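ABC transporter substrate binding protein (Ribose) (Agrobacterium vitis, PDB 5DKV) probably serves as the sugar-binding component of an ABC transporter, and holds alpha-D-tagatopyranose in the cleft between its two lobes. Local coordinates at residues A[137-140]-A[141-144]; A[227-230]-A[231-235]; A[253-256]-A[257-261]; A[316-319]-A[320-323]. One frame throughout, in Å; residues are numbered along the deposited sequence.

Contact 1 (A[137-140]-A[141-144]); sequences YIAS and DNVL
Ser140 and Asn142 meet across a sharp bend, where strand 137-140 gives way to helix 142-156. Asp141 stands between them at the centre of an inverse gamma turn. The turn brings the Asn142 amide back beside Ser140. Asn142 ND2 comes to 3.1 Å from Ser140 O, but at too poor an angle to bond to it. On the second approach, Asn142 OD1 lies 4.0 Å from Ser140 CB. Asn142 CG is swung beside its own backbone N (chi1 -75°). This turns the amide toward the strand end. A water ties the two residues together. It accepts from Ser140 N at 3.1 Å and from Asn142 ND2 at 3.2 Å.

Asp141 has a different task, that of N-cap to the helix. Asp141 OD1 accepts from Leu144 N at 3.1 Å. The bond is nearly straight at the hydrogen (168°), but Leu144 N meets the oxygen from above the carboxylate plane. Asp141 N is buried by the bend and has no partner in the model.

On the strand, before the bend, Tyr137 OH comes no nearer than 4.2 Å to Asn142 ND2. The hydroxyl bonds instead to Asp116 O. The other polar ends are held from outside the bend, Ser140 OG by Gln274 and Asn142 OD1 by Arg178, both residues of the tagatose pocket. The strand runs between strands 112-115 and 299-307. Past the bend, Asn142 and Val143 rest on helix 173-186.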
ATOM      1  N   TYR A 137      13.102  -6.209  -0.053  1.00 10.53           N
ATOM      2  CA  TYR A 137      11.980  -5.303   0.071  1.00  8.37           C
ATOM      3  C   TYR A 137      11.165  -5.410  -1.211  1.00  8.02           C
ATOM      4  O   TYR A 137      11.681  -5.102  -2.296  1.00  9.88           O
ATOM      5  CB  TYR A 137      12.470  -3.858   0.271  1.00  9.07           C
ATOM      6  CG  TYR A 137      11.367  -2.825   0.277  1.00  9.09           C
ATOM      7  CD1 TYR A 137      10.152  -3.076   0.876  1.00  8.56           C
ATOM      8  CD2 TYR A 137      11.547  -1.598  -0.338  1.00 14.72           C
ATOM      9  CE1 TYR A 137       9.134  -2.116   0.879  1.00  9.75           C
ATOM     10  CE2 TYR A 137      10.547  -0.652  -0.340  1.00 15.22           C
ATOM     11  CZ  TYR A 137       9.342  -0.921   0.273  1.00 13.39           C
ATOM     12  OH  TYR A 137       8.340   0.017   0.268  1.00 11.77           O
ATOM     13  N   ILE A 138       9.938  -5.883  -1.085  1.00  7.75           N
ATOM     14  CA  ILE A 138       9.074  -6.148  -2.239  1.00  7.51           C
ATOM     15  C   ILE A 138       7.837  -5.273  -2.099  1.00  9.58           C
ATOM     16  O   ILE A 138       7.072  -5.422  -1.125  1.00  9.10           O
ATOM     17  CB  ILE A 138       8.685  -7.618  -2.316  1.00  7.53           C
ATOM     18  CG1 ILE A 138       9.928  -8.482  -2.443  1.00  9.24           C
ATOM     19  CG2 ILE A 138       7.745  -7.866  -3.521  1.00  8.97           C
ATOM     20  CD1 ILE A 138       9.660  -9.958  -2.284  1.00 11.87           C
ATOM     21  N   ALA A 139       7.642  -4.368  -3.055  1.00 11.68           N
ATOM     22  CA  ALA A 139       6.592  -3.355  -2.935  1.00  7.34           C
ATOM     23  C   ALA A 139       6.373  -2.624  -4.234  1.00 12.60           C
ATOM     24  O   ALA A 139       7.157  -2.782  -5.172  1.00 10.75           O
ATOM     25  CB  ALA A 139       6.967  -2.363  -1.858  1.00  8.76           C
ATOM     26  N   SER A 140       5.351  -1.779  -4.297  1.00 10.27           N
ATOM     27  CA  SER A 140       5.227  -0.868  -5.442  1.00 10.10           C
ATOM     28  C   SER A 140       6.347   0.168  -5.448  1.00 14.91           C
ATOM     29  O   SER A 140       6.983   0.400  -4.430  1.00 11.81           O
ATOM     30  CB  SER A 140       3.894  -0.125  -5.414  1.00  8.81           C
ATOM     31  OG  SER A 140       2.799  -1.011  -5.367  1.00 11.22           O
ATOM     32  N   ASP A 141       6.560   0.807  -6.589  1.00 10.68           N
ATOM     33  CA  ASP A 141       7.403   1.977  -6.658  1.00  9.09           C
ATOM     34  C   ASP A 141       6.535   3.139  -6.170  1.00 13.93           C
ATOM     35  O   ASP A 141       5.832   3.762  -6.965  1.00 11.96           O
ATOM     36  CB  ASP A 141       7.928   2.223  -8.101  1.00 11.64           C
ATOM     37  CG  ASP A 141       8.810   3.480  -8.223  1.00 20.18           C
ATOM     38  OD1 ASP A 141       8.787   4.381  -7.342  1.00 17.05           O
ATOM     39  OD2 ASP A 141       9.540   3.590  -9.239  1.00 20.39           O
ATOM     40  N   ASN A 142       6.536   3.421  -4.871  1.00 10.60           N
ATOM     41  CA  ASN A 142       5.522   4.320  -4.337  1.00  9.94           C
ATOM     42  C   ASN A 142       5.713   5.792  -4.662  1.00  9.70           C
ATOM     43  O   ASN A 142       4.735   6.548  -4.751  1.00  9.61           O
ATOM     44  CB  ASN A 142       5.423   4.095  -2.840  1.00 10.33           C
ATOM     45  CG  ASN A 142       4.694   2.826  -2.539  1.00 10.47           C
ATOM     46  OD1 ASN A 142       3.492   2.763  -2.706  1.00  9.97           O
ATOM     47  ND2 ASN A 142       5.421   1.797  -2.123  1.00 10.06           N
ATOM     48  N   VAL A 143       6.956   6.206  -4.905  1.00 10.64           N
ATOM     49  CA  VAL A 143       7.153   7.565  -5.396  1.00 10.03           C
ATOM     50  C   VAL A 143       6.524   7.719  -6.782  1.00 10.28           C
ATOM     51  O   VAL A 143       5.813   8.706  -7.032  1.00 11.74           O
ATOM     52  CB  VAL A 143       8.646   7.952  -5.465  1.00 10.70           C
ATOM     53  CG1 VAL A 143       8.810   9.316  -6.126  1.00 12.87           C
ATOM     54  CG2 VAL A 143       9.242   7.969  -4.063  1.00 13.55           C
ATOM     55  N   LEU A 144       6.783   6.753  -7.671  1.00 12.06           N
ATOM     56  CA  LEU A 144       6.158   6.733  -8.987  1.00 10.38           C
ATOM     57  C   LEU A 144       4.653   6.749  -8.869  1.00 10.11           C
ATOM     58  O   LEU A 144       3.988   7.430  -9.637  1.00 12.96           O
ATOM     59  CB  LEU A 144       6.607   5.500  -9.808  1.00 14.51           C
ATOM     60  CG  LEU A 144       5.962   5.343 -11.195  1.00 12.84           C
ATOM     61  CD1 LEU A 144       6.314   6.499 -12.134  1.00 15.60           C
ATOM     62  CD2 LEU A 144       6.371   4.008 -11.826  1.00 19.20           C
TER
HETATM   63  O   HOH W   1       3.674  -0.824  -1.885  1.00  8.33           O

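Contact 2 (A[227-230]-A[231-235]); sequences ANLF and SGLGS. With T6T (alpha-D-tagatopyranose), chain E.
Asn228 and Ser231 form the cap at the start of helix 229-241, and the sugar lies just beyond it. Asn228 is the N-cap residue. Asn228 ND2 donates to tagatose O6 at 3.1 Å, almost straight at 171°. Leu229 CB packs against the sugar, 3.2 Å from O1.

The amide is fixed from its other end. Asn228 OD1 accepts from Ser231 OG at 2.9 Å and from Ser231 N at 3.0 Å. The two donors come from opposite faces of the amide plane, so the oxygen is gripped on both sides. In Asn228, chi1 (84°) brings the amide over the helix start, and chi2 (-32°) turns OD1 to Ser231 and ND2 to the sugar. Ser231 OG also bonds to Asn200, and Asn228 ND2 to Asn202.

Further out, the first helical turn closes through Gly232 N to Asn228 O at 2.9 Å. Leu233 N and Gly234 N continue the pattern to Leu229 O and Phe230 O. Leu229 CD2 lies over one face of the Phe230 ring.

The cap thus does two jobs with one side chain. OD1 satisfies the N-H and the hydroxyl of Ser231, and with OD1 so held, ND2 faces the sugar.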
ATOM      1  N   ALA A 227      -4.244   9.060  -0.809  1.00  8.30           N
ATOM      2  CA  ALA A 227      -2.977   8.411  -1.037  1.00  8.82           C
ATOM      3  C   ALA A 227      -2.962   6.942  -0.605  1.00  8.54           C
ATOM      4  O   ALA A 227      -1.959   6.285  -0.809  1.00  9.97           O
ATOM      5  CB  ALA A 227      -1.871   9.171  -0.339  1.00  9.95           C
ATOM      6  N   ASN A 228      -4.067   6.428  -0.061  1.00  8.47           N
ATOM      7  CA  ASN A 228      -4.229   4.989   0.143  1.00  8.74           C
ATOM      8  C   ASN A 228      -5.718   4.673   0.132  1.00  9.56           C
ATOM      9  O   ASN A 228      -6.559   5.566  -0.013  1.00  9.99           O
ATOM     10  CB  ASN A 228      -3.556   4.484   1.442  1.00  6.01           C
ATOM     11  CG  ASN A 228      -4.420   4.660   2.692  1.00  9.94           C
ATOM     12  OD1 ASN A 228      -5.201   5.600   2.784  1.00  9.70           O
ATOM     13  ND2 ASN A 228      -4.219   3.787   3.685  1.00 10.22           N
ATOM     14  N   LEU A 229      -6.021   3.386   0.234  1.00  9.22           N
ATOM     15  CA  LEU A 229      -7.400   2.913   0.140  1.00  8.94           C
ATOM     16  C   LEU A 229      -8.380   3.756   0.946  1.00  9.03           C
ATOM     17  O   LEU A 229      -9.360   4.308   0.398  1.00  9.28           O
ATOM     18  CB  LEU A 229      -7.466   1.469   0.610  1.00 10.23           C
ATOM     19  CG  LEU A 229      -8.721   0.681   0.262  1.00 11.86           C
ATOM     20  CD1 LEU A 229      -8.419  -0.820   0.233  1.00 11.58           C
ATOM     21  CD2 LEU A 229      -9.858   0.951   1.224  1.00 14.24           C
ATOM     22  N   PHE A 230      -8.090   3.887   2.234  1.00 10.72           N
ATOM     23  CA  PHE A 230      -9.026   4.528   3.164  1.00  9.03           C
ATOM     24  C   PHE A 230      -9.123   6.028   2.888  1.00  8.76           C
ATOM     25  O   PHE A 230     -10.200   6.605   2.958  1.00 11.19           O
ATOM     26  CB  PHE A 230      -8.607   4.212   4.604  1.00  9.77           C
ATOM     27  CG  PHE A 230      -8.652   2.749   4.889  1.00 11.59           C
ATOM     28  CD1 PHE A 230      -9.871   2.121   5.044  1.00 12.64           C
ATOM     29  CD2 PHE A 230      -7.504   1.987   4.943  1.00 10.69           C
ATOM     30  CE1 PHE A 230      -9.936   0.757   5.267  1.00 16.92           C
ATOM     31  CE2 PHE A 230      -7.582   0.617   5.152  1.00 10.33           C
ATOM     32  CZ  PHE A 230      -8.787   0.018   5.317  1.00 14.93           C
ATOM     33  N   SER A 231      -8.011   6.646   2.509  1.00  9.01           N
ATOM     34  CA  SER A 231      -7.981   8.074   2.230  1.00  8.25           C
ATOM     35  C   SER A 231      -8.828   8.372   0.998  1.00 11.64           C
ATOM     36  O   SER A 231      -9.610   9.309   0.967  1.00 10.76           O
ATOM     37  CB  SER A 231      -6.556   8.537   1.981  1.00  9.21           C
ATOM     38  OG  SER A 231      -5.751   8.381   3.150  1.00  9.50           O
ATOM     39  N   GLY A 232      -8.632   7.565  -0.039  1.00  7.39           N
ATOM     40  CA  GLY A 232      -9.396   7.731  -1.257  1.00  8.71           C
ATOM     41  C   GLY A 232     -10.885   7.456  -1.091  1.00 11.02           C
ATOM     42  O   GLY A 232     -11.723   8.180  -1.640  1.00 11.39           O
ATOM     43  N   LEU A 233     -11.216   6.400  -0.363  1.00 11.97           N
ATOM     44  CA  LEU A 233     -12.606   6.051  -0.096  1.00  8.79           C
ATOM     45  C   LEU A 233     -13.299   7.157   0.697  1.00 11.95           C
ATOM     46  O   LEU A 233     -14.381   7.621   0.320  1.00 11.58           O
ATOM     47  CB  LEU A 233     -12.663   4.716   0.657  1.00 11.25           C
ATOM     48  CG  LEU A 233     -14.030   4.215   1.096  1.00 18.05           C
ATOM     49  CD1 LEU A 233     -14.963   4.131  -0.108  1.00 17.25           C
ATOM     50  CD2 LEU A 233     -13.874   2.857   1.803  1.00 21.58           C
ATOM     51  N   GLY A 234     -12.674   7.587   1.785  1.00 12.76           N
ATOM     52  CA  GLY A 234     -13.244   8.640   2.611  1.00  9.43           C
ATOM     53  C   GLY A 234     -13.392   9.947   1.866  1.00 13.08           C
ATOM     54  O   GLY A 234     -14.403  10.640   1.983  1.00 10.22           O
ATOM     55  N   SER A 235     -12.373  10.298   1.090  1.00 12.35           N
ATOM     56  CA  SER A 235     -12.402  11.543   0.338  1.00  8.46           C
ATOM     57  C   SER A 235     -13.526  11.510  -0.679  1.00 12.08           C
ATOM     58  O   SER A 235     -14.261  12.476  -0.833  1.00 11.78           O
ATOM     59  CB  SER A 235     -11.052  11.793  -0.346  1.00  7.34           C
ATOM     60  OG  SER A 235     -10.042  12.058   0.605  1.00 10.19           O
TER
HETATM   61  O3  T6T E 401      -2.136   1.463   0.399  1.00  7.37           O
HETATM   62  C3  T6T E 401      -2.005   0.207   1.050  1.00  5.80           C
HETATM   63  C4  T6T E 401      -0.608   0.024   1.460  1.00  6.86           C
HETATM   64  O4  T6T E 401       0.251   0.013   0.260  1.00  8.07           O
HETATM   65  C5  T6T E 401      -0.200   1.082   2.388  1.00  7.27           C
HETATM   66  O5  T6T E 401       1.127   0.857   2.897  1.00  9.02           O
HETATM   67  C6  T6T E 401      -1.081   1.121   3.625  1.00  7.69           C
HETATM   68  O6  T6T E 401      -2.474   1.257   3.217  1.00  9.00           O
HETATM   69  C2  T6T E 401      -2.882   0.195   2.316  1.00  6.42           C
HETATM   70  O2  T6T E 401      -2.740  -1.071   2.915  1.00  9.14           O
HETATM   71  C1  T6T E 401      -4.307   0.509   2.088  1.00  9.55           C
HETATM   72  O1  T6T E 401      -4.915  -0.399   1.226  1.00  8.79           O

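Contact 3 (A[253-256]-A[257-261]); sequences FDAP and GSVVD. With T6T (alpha-D-tagatopyranose), chain E.
Asp254 OD1 takes a short hydrogen bond from tagatose O3, at 2.6 Å. Asp254 lies just past strand 249-253, in a loop that closes in a type I beta turn from Pro256 to Val259 and leads into helix 259-264. Asp254 OD1 also receives a weak bond from Leu229 N at the start of helix 229-241. The other oxygen, OD2, is held by Tyr322 OH and Gln274 NE2. The carboxylate is therefore gripped at both ends, which probably fixes its rotation.

The turn is made by Val259 N, which donates to Pro256 O at 3.0 Å. The bond is nearly straight at the hydrogen (171°), yet the donor stands above the carbonyl plane. Gly257 and Ser258 fill the two middle positions.

Side chains pack round this bond. Both methyls of Val259 lie against Pro256 O, CG2 at 3.3 Å and CG1 at 3.4 Å. Pro256 and Val259 cross at about a right angle, with Pro256 CD 3.9 Å from Val259 CG1. Val259 CG1 also lies 3.9 Å from Ala255 CA. It stands beside the backbone N (chi1 -61°), which aims this branch at the proline ring. Val259 CG2 comes to 4.5 Å from Ala255 CB, a loose approach.

Outside the turn, Pro256 rests on Leu229 and Ser258 on Leu233, so the loop leans on helix 229-241. Ala255 and Val259 face strand 270-273. The turn thus joins a binding residue to the body of its lobe. Ser258 OG lies 3.6 Å from Pro256 CG.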
ATOM      1  N   PHE A 253      -5.905   6.134  -4.630  1.00  9.26           N
ATOM      2  CA  PHE A 253      -4.965   5.030  -4.611  1.00  8.83           C
ATOM      3  C   PHE A 253      -5.661   3.782  -4.120  1.00  8.18           C
ATOM      4  O   PHE A 253      -6.560   3.861  -3.292  1.00  9.98           O
ATOM      5  CB  PHE A 253      -3.773   5.346  -3.703  1.00 10.15           C
ATOM      6  CG  PHE A 253      -2.441   4.908  -4.266  1.00  8.36           C
ATOM      7  CD1 PHE A 253      -1.796   5.660  -5.218  1.00  9.66           C
ATOM      8  CD2 PHE A 253      -1.826   3.737  -3.813  1.00  7.30           C
ATOM      9  CE1 PHE A 253      -0.593   5.274  -5.737  1.00  9.71           C
ATOM     10  CE2 PHE A 253      -0.595   3.350  -4.329  1.00  8.86           C
ATOM     11  CZ  PHE A 253       0.020   4.116  -5.283  1.00  9.82           C
ATOM     12  N   ASP A 254      -5.220   2.637  -4.636  1.00  6.95           N
ATOM     13  CA  ASP A 254      -5.769   1.309  -4.344  1.00  9.56           C
ATOM     14  C   ASP A 254      -7.109   1.105  -5.045  1.00 12.30           C
ATOM     15  O   ASP A 254      -7.652   2.030  -5.660  1.00 11.35           O
ATOM     16  CB  ASP A 254      -5.856   1.047  -2.830  1.00  8.04           C
ATOM     17  CG  ASP A 254      -4.474   0.973  -2.189  1.00 10.69           C
ATOM     18  OD1 ASP A 254      -4.197   1.739  -1.227  1.00  7.98           O
ATOM     19  OD2 ASP A 254      -3.655   0.145  -2.680  1.00  9.86           O
ATOM     20  N   ALA A 255      -7.585  -0.134  -5.033  1.00 11.55           N
ATOM     21  CA  ALA A 255      -8.748  -0.507  -5.851  1.00  8.06           C
ATOM     22  C   ALA A 255      -9.670  -1.482  -5.122  1.00 10.57           C
ATOM     23  O   ALA A 255      -9.820  -2.644  -5.522  1.00 13.80           O
ATOM     24  CB  ALA A 255      -8.286  -1.087  -7.165  1.00 11.91           C
ATOM     25  N   PRO A 256     -10.320  -1.012  -4.055  1.00 12.20           N
ATOM     26  CA  PRO A 256     -11.345  -1.860  -3.450  1.00 21.77           C
ATOM     27  C   PRO A 256     -12.534  -2.024  -4.396  1.00 18.56           C
ATOM     28  O   PRO A 256     -12.667  -1.267  -5.360  1.00 13.67           O
ATOM     29  CB  PRO A 256     -11.743  -1.097  -2.189  1.00 21.06           C
ATOM     30  CG  PRO A 256     -11.416   0.307  -2.472  1.00 14.92           C
ATOM     31  CD  PRO A 256     -10.224   0.303  -3.395  1.00 12.69           C
ATOM     32  N   GLY A 257     -13.396  -2.982  -4.100  1.00 17.38           N
ATOM     33  CA  GLY A 257     -14.538  -3.276  -4.946  1.00 16.37           C
ATOM     34  C   GLY A 257     -15.401  -2.077  -5.270  1.00 18.02           C
ATOM     35  O   GLY A 257     -15.999  -2.016  -6.343  1.00 17.45           O
ATOM     36  N   SER A 258     -15.478  -1.134  -4.335  1.00 16.34           N
ATOM     37  CA  SER A 258     -16.283   0.067  -4.513  1.00 16.80           C
ATOM     38  C   SER A 258     -15.858   0.918  -5.721  1.00 15.72           C
ATOM     39  O   SER A 258     -16.629   1.771  -6.162  1.00 15.24           O
ATOM     40  CB  SER A 258     -16.220   0.924  -3.254  1.00 20.26           C
ATOM     41  OG  SER A 258     -14.874   1.122  -2.871  1.00 19.61           O
ATOM     42  N   VAL A 259     -14.659   0.712  -6.267  1.00 14.13           N
ATOM     43  CA  VAL A 259     -14.238   1.580  -7.372  1.00 15.80           C
ATOM     44  C   VAL A 259     -15.090   1.347  -8.619  1.00 19.21           C
ATOM     45  O   VAL A 259     -15.178   2.215  -9.470  1.00 16.64           O
ATOM     46  CB  VAL A 259     -12.734   1.412  -7.770  1.00 22.07           C
ATOM     47  CG1 VAL A 259     -11.820   1.756  -6.605  1.00 21.78           C
ATOM     48  CG2 VAL A 259     -12.444   0.014  -8.364  1.00 19.92           C
ATOM     49  N   VAL A 260     -15.693   0.170  -8.756  1.00 15.15           N
ATOM     50  CA  VAL A 260     -16.550  -0.076  -9.905  1.00 17.52           C
ATOM     51  C   VAL A 260     -17.728   0.901  -9.932  1.00 18.20           C
ATOM     52  O   VAL A 260     -17.885   1.633 -10.907  1.00 16.34           O
ATOM     53  CB  VAL A 260     -17.070  -1.508  -9.948  1.00 21.04           C
ATOM     54  CG1 VAL A 260     -17.921  -1.723 -11.207  1.00 21.01           C
ATOM     55  CG2 VAL A 260     -15.908  -2.487  -9.934  1.00 27.25           C
ATOM     56  N   ASP A 261     -18.539   0.940  -8.871  1.00 15.42           N
ATOM     57  CA  ASP A 261     -19.640   1.895  -8.814  1.00 20.39           C
ATOM     58  C   ASP A 261     -19.132   3.333  -8.807  1.00 11.85           C
ATOM     59  O   ASP A 261     -19.727   4.185  -9.449  1.00 14.24           O
ATOM     60  CB  ASP A 261     -20.510   1.660  -7.579  1.00 23.37           C
ATOM     61  CG  ASP A 261     -21.297   0.364  -7.656  1.00 45.13           C
ATOM     62  OD1 ASP A 261     -21.238  -0.313  -8.704  1.00 47.23           O
ATOM     63  OD2 ASP A 261     -21.986   0.028  -6.670  1.00 53.47           O
TER
HETATM   64  O3  T6T E 401      -2.136   1.463   0.399  1.00  7.37           O
HETATM   65  C3  T6T E 401      -2.005   0.207   1.050  1.00  5.80           C
HETATM   66  C4  T6T E 401      -0.608   0.024   1.460  1.00  6.86           C
HETATM   67  O4  T6T E 401       0.251   0.013   0.260  1.00  8.07           O
HETATM   68  C5  T6T E 401      -0.200   1.082   2.388  1.00  7.27           C
HETATM   69  O5  T6T E 401       1.127   0.857   2.897  1.00  9.02           O
HETATM   70  C6  T6T E 401      -1.081   1.121   3.625  1.00  7.69           C
HETATM   71  O6  T6T E 401      -2.474   1.257   3.217  1.00  9.00           O
HETATM   72  C2  T6T E 401      -2.882   0.195   2.316  1.00  6.42           C
HETATM   73  O2  T6T E 401      -2.740  -1.071   2.915  1.00  9.14           O
HETATM   74  C1  T6T E 401      -4.307   0.509   2.088  1.00  9.55           C
HETATM   75  O1  T6T E 401      -4.915  -0.399   1.226  1.00  8.79           O

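Contact 4 (A[316-319]-A[320-323]); sequences AVAR and FIYA
This is a surface contact at the C-terminal end of the short helix 315-318, where the chain turns off into its final loop. The exit is a type I beta turn from Ala318 to Ile321. Ile321 N donates to Ala318 O at 3.1 Å to close it. One residue earlier, Phe320 N donates to Val317 O at 2.9 Å. In both bonds the donor lies above the carbonyl plane.

Arg319 and Phe320 run side by side and point the same way. The guanidinium and ring planes are 58° apart, so the groups do not stack flat. Phe320 CE2 lies over one face of the guanidinium, toward its rim, and is 3.7 Å from Arg319 CZ. The Arg319 chain is extended from CG to NE, but its first torsion puts CG between the backbone N and carbonyl carbon (chi1 63°). The side chain thus returns along the helix, and Arg319 NE donates to Ala316 O at 2.9 Å. That bond is bent, with 134° at the hydrogen. The edge of the Phe320 ring faces Val317 O and Ala316 O, with Phe320 CE2 3.0 Å from Ala316 O. The ring also stacks with His275 outside the turn.

Ile321 packs its CD1 against Ala318 CB, and it touches Ile307 of strand 299-307. Tyr322 follows and bonds to Asp254, a sugar-binding residue, so the tail is tied to the pocket. Two waters bridge the turn at Ile321 O. One donates also to Ala318 O, and the other also to Arg319 O, at 3.1 Å.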
ATOM      1  N   ALA A 316      -8.492  -7.904 -18.458  1.00 26.14           N
ATOM      2  CA  ALA A 316      -7.132  -7.793 -17.973  1.00 29.98           C
ATOM      3  C   ALA A 316      -7.028  -6.748 -16.865  1.00 18.71           C
ATOM      4  O   ALA A 316      -6.075  -6.766 -16.103  1.00 27.10           O
ATOM      5  CB  ALA A 316      -6.193  -7.445 -19.124  1.00 31.22           C
ATOM      6  N   VAL A 317      -7.991  -5.825 -16.799  1.00 25.09           N
ATOM      7  CA  VAL A 317      -7.955  -4.742 -15.796  1.00 16.19           C
ATOM      8  C   VAL A 317      -8.752  -5.088 -14.551  1.00 16.13           C
ATOM      9  O   VAL A 317      -8.255  -4.923 -13.432  1.00 12.43           O
ATOM     10  CB  VAL A 317      -8.495  -3.404 -16.397  1.00 17.46           C
ATOM     11  CG1 VAL A 317      -8.517  -2.321 -15.366  1.00 12.79           C
ATOM     12  CG2 VAL A 317      -7.635  -2.978 -17.564  1.00 19.54           C
ATOM     13  N   ALA A 318      -9.982  -5.568 -14.728  1.00 20.03           N
ATOM     14  CA  ALA A 318     -10.868  -5.838 -13.592  1.00 15.52           C
ATOM     15  C   ALA A 318     -10.302  -6.883 -12.629  1.00 13.50           C
ATOM     16  O   ALA A 318     -10.637  -6.896 -11.452  1.00 19.36           O
ATOM     17  CB  ALA A 318     -12.231  -6.282 -14.086  1.00 27.15           C
ATOM     18  N   ARG A 319      -9.452  -7.750 -13.144  1.00 15.12           N
ATOM     19  CA  ARG A 319      -8.827  -8.775 -12.317  1.00 17.65           C
ATOM     20  C   ARG A 319      -7.891  -8.183 -11.275  1.00 17.22           C
ATOM     21  O   ARG A 319      -7.456  -8.897 -10.364  1.00 15.12           O
ATOM     22  CB  ARG A 319      -8.057  -9.746 -13.186  1.00 21.58           C
ATOM     23  CG  ARG A 319      -6.906  -9.120 -13.931  1.00 27.43           C
ATOM     24  CD  ARG A 319      -6.378 -10.085 -14.989  1.00 36.19           C
ATOM     25  NE  ARG A 319      -5.228  -9.553 -15.722  1.00 42.74           N
ATOM     26  CZ  ARG A 319      -3.977  -9.998 -15.613  1.00 56.31           C
ATOM     27  NH1 ARG A 319      -3.667 -11.000 -14.792  1.00 52.39           N
ATOM     28  NH2 ARG A 319      -3.021  -9.431 -16.339  1.00 61.78           N
ATOM     29  N   PHE A 320      -7.565  -6.890 -11.406  1.00 16.68           N
ATOM     30  CA  PHE A 320      -6.677  -6.209 -10.438  1.00 13.54           C
ATOM     31  C   PHE A 320      -7.471  -5.520  -9.318  1.00 10.84           C
ATOM     32  O   PHE A 320      -6.892  -5.019  -8.333  1.00 12.81           O
ATOM     33  CB  PHE A 320      -5.778  -5.195 -11.146  1.00 15.07           C
ATOM     34  CG  PHE A 320      -4.689  -5.838 -11.953  1.00 13.27           C
ATOM     35  CD1 PHE A 320      -3.539  -6.287 -11.325  1.00 12.23           C
ATOM     36  CD2 PHE A 320      -4.830  -6.033 -13.319  1.00 17.22           C
ATOM     37  CE1 PHE A 320      -2.542  -6.893 -12.049  1.00 18.63           C
ATOM     38  CE2 PHE A 320      -3.824  -6.645 -14.060  1.00 17.78           C
ATOM     39  CZ  PHE A 320      -2.682  -7.078 -13.421  1.00 17.26           C
ATOM     40  N   ILE A 321      -8.791  -5.503  -9.444  1.00 11.62           N
ATOM     41  CA  ILE A 321      -9.611  -4.999  -8.356  1.00 12.92           C
ATOM     42  C   ILE A 321      -9.369  -5.929  -7.153  1.00 15.13           C
ATOM     43  O   ILE A 321      -9.306  -7.161  -7.299  1.00 12.88           O
ATOM     44  CB  ILE A 321     -11.100  -4.919  -8.748  1.00 15.30           C
ATOM     45  CG1 ILE A 321     -11.273  -3.889  -9.863  1.00 15.42           C
ATOM     46  CG2 ILE A 321     -11.936  -4.551  -7.532  1.00 15.55           C
ATOM     47  CD1 ILE A 321     -12.586  -3.996 -10.612  1.00 19.63           C
ATOM     48  N   TYR A 322      -9.195  -5.338  -5.976  1.00 12.04           N
ATOM     49  CA  TYR A 322      -8.780  -6.111  -4.805  1.00 10.77           C
ATOM     50  C   TYR A 322      -9.887  -7.025  -4.290  1.00 12.57           C
ATOM     51  O   TYR A 322     -11.082  -6.714  -4.391  1.00 13.76           O
ATOM     52  CB  TYR A 322      -8.344  -5.193  -3.671  1.00 10.27           C
ATOM     53  CG  TYR A 322      -7.167  -4.272  -3.914  1.00  9.56           C
ATOM     54  CD1 TYR A 322      -6.457  -4.260  -5.104  1.00 11.38           C
ATOM     55  CD2 TYR A 322      -6.762  -3.403  -2.911  1.00 10.67           C
ATOM     56  CE1 TYR A 322      -5.397  -3.380  -5.291  1.00  8.86           C
ATOM     57  CE2 TYR A 322      -5.714  -2.528  -3.090  1.00 11.36           C
ATOM     58  CZ  TYR A 322      -5.036  -2.521  -4.286  1.00  8.53           C
ATOM     59  OH  TYR A 322      -3.973  -1.674  -4.483  1.00  9.02           O
ATOM     60  N   ALA A 323      -9.452  -8.162  -3.749  1.00 14.81           N
ATOM     61  CA  ALA A 323     -10.309  -9.102  -3.064  1.00 21.65           C
ATOM     62  C   ALA A 323     -10.835  -8.539  -1.760  1.00 35.78           C
ATOM     63  O   ALA A 323     -10.099  -7.862  -1.011  1.00 28.98           O
ATOM     64  CB  ALA A 323      -9.544 -10.397  -2.790  1.00 19.90           C
TER
HETATM   65  O   HOH W   2     -11.416  -8.588  -9.086  1.00 42.42           O
HETATM   66  O   HOH W   3      -7.510  -8.969  -7.286  1.00 32.02           O

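How the contacts relate
Contacts 1 and 2 are buried, contact 3 is partly buried, and contact 4 lies at the surface. Contacts 1 and 2 both cap a helix start with an acidic or amide side chain. Contacts 3 and 4 are both type I turns, one leading into a helix and one leaving it. Contacts 2 and 3 touch the sugar and each other, and both involve helix 229-241. Contacts 3 and 4 also touch. Contact 1 touches none of the others, though Arg178 bonds to both Asn142 and Ala227. Contacts 1 and 4 both lean on strand 299-307. Capping and ligand bonds mark contacts 1 to 3, and an arginine-aromatic pair marks contact 4. Waters bridge both contact 1 and contact 4.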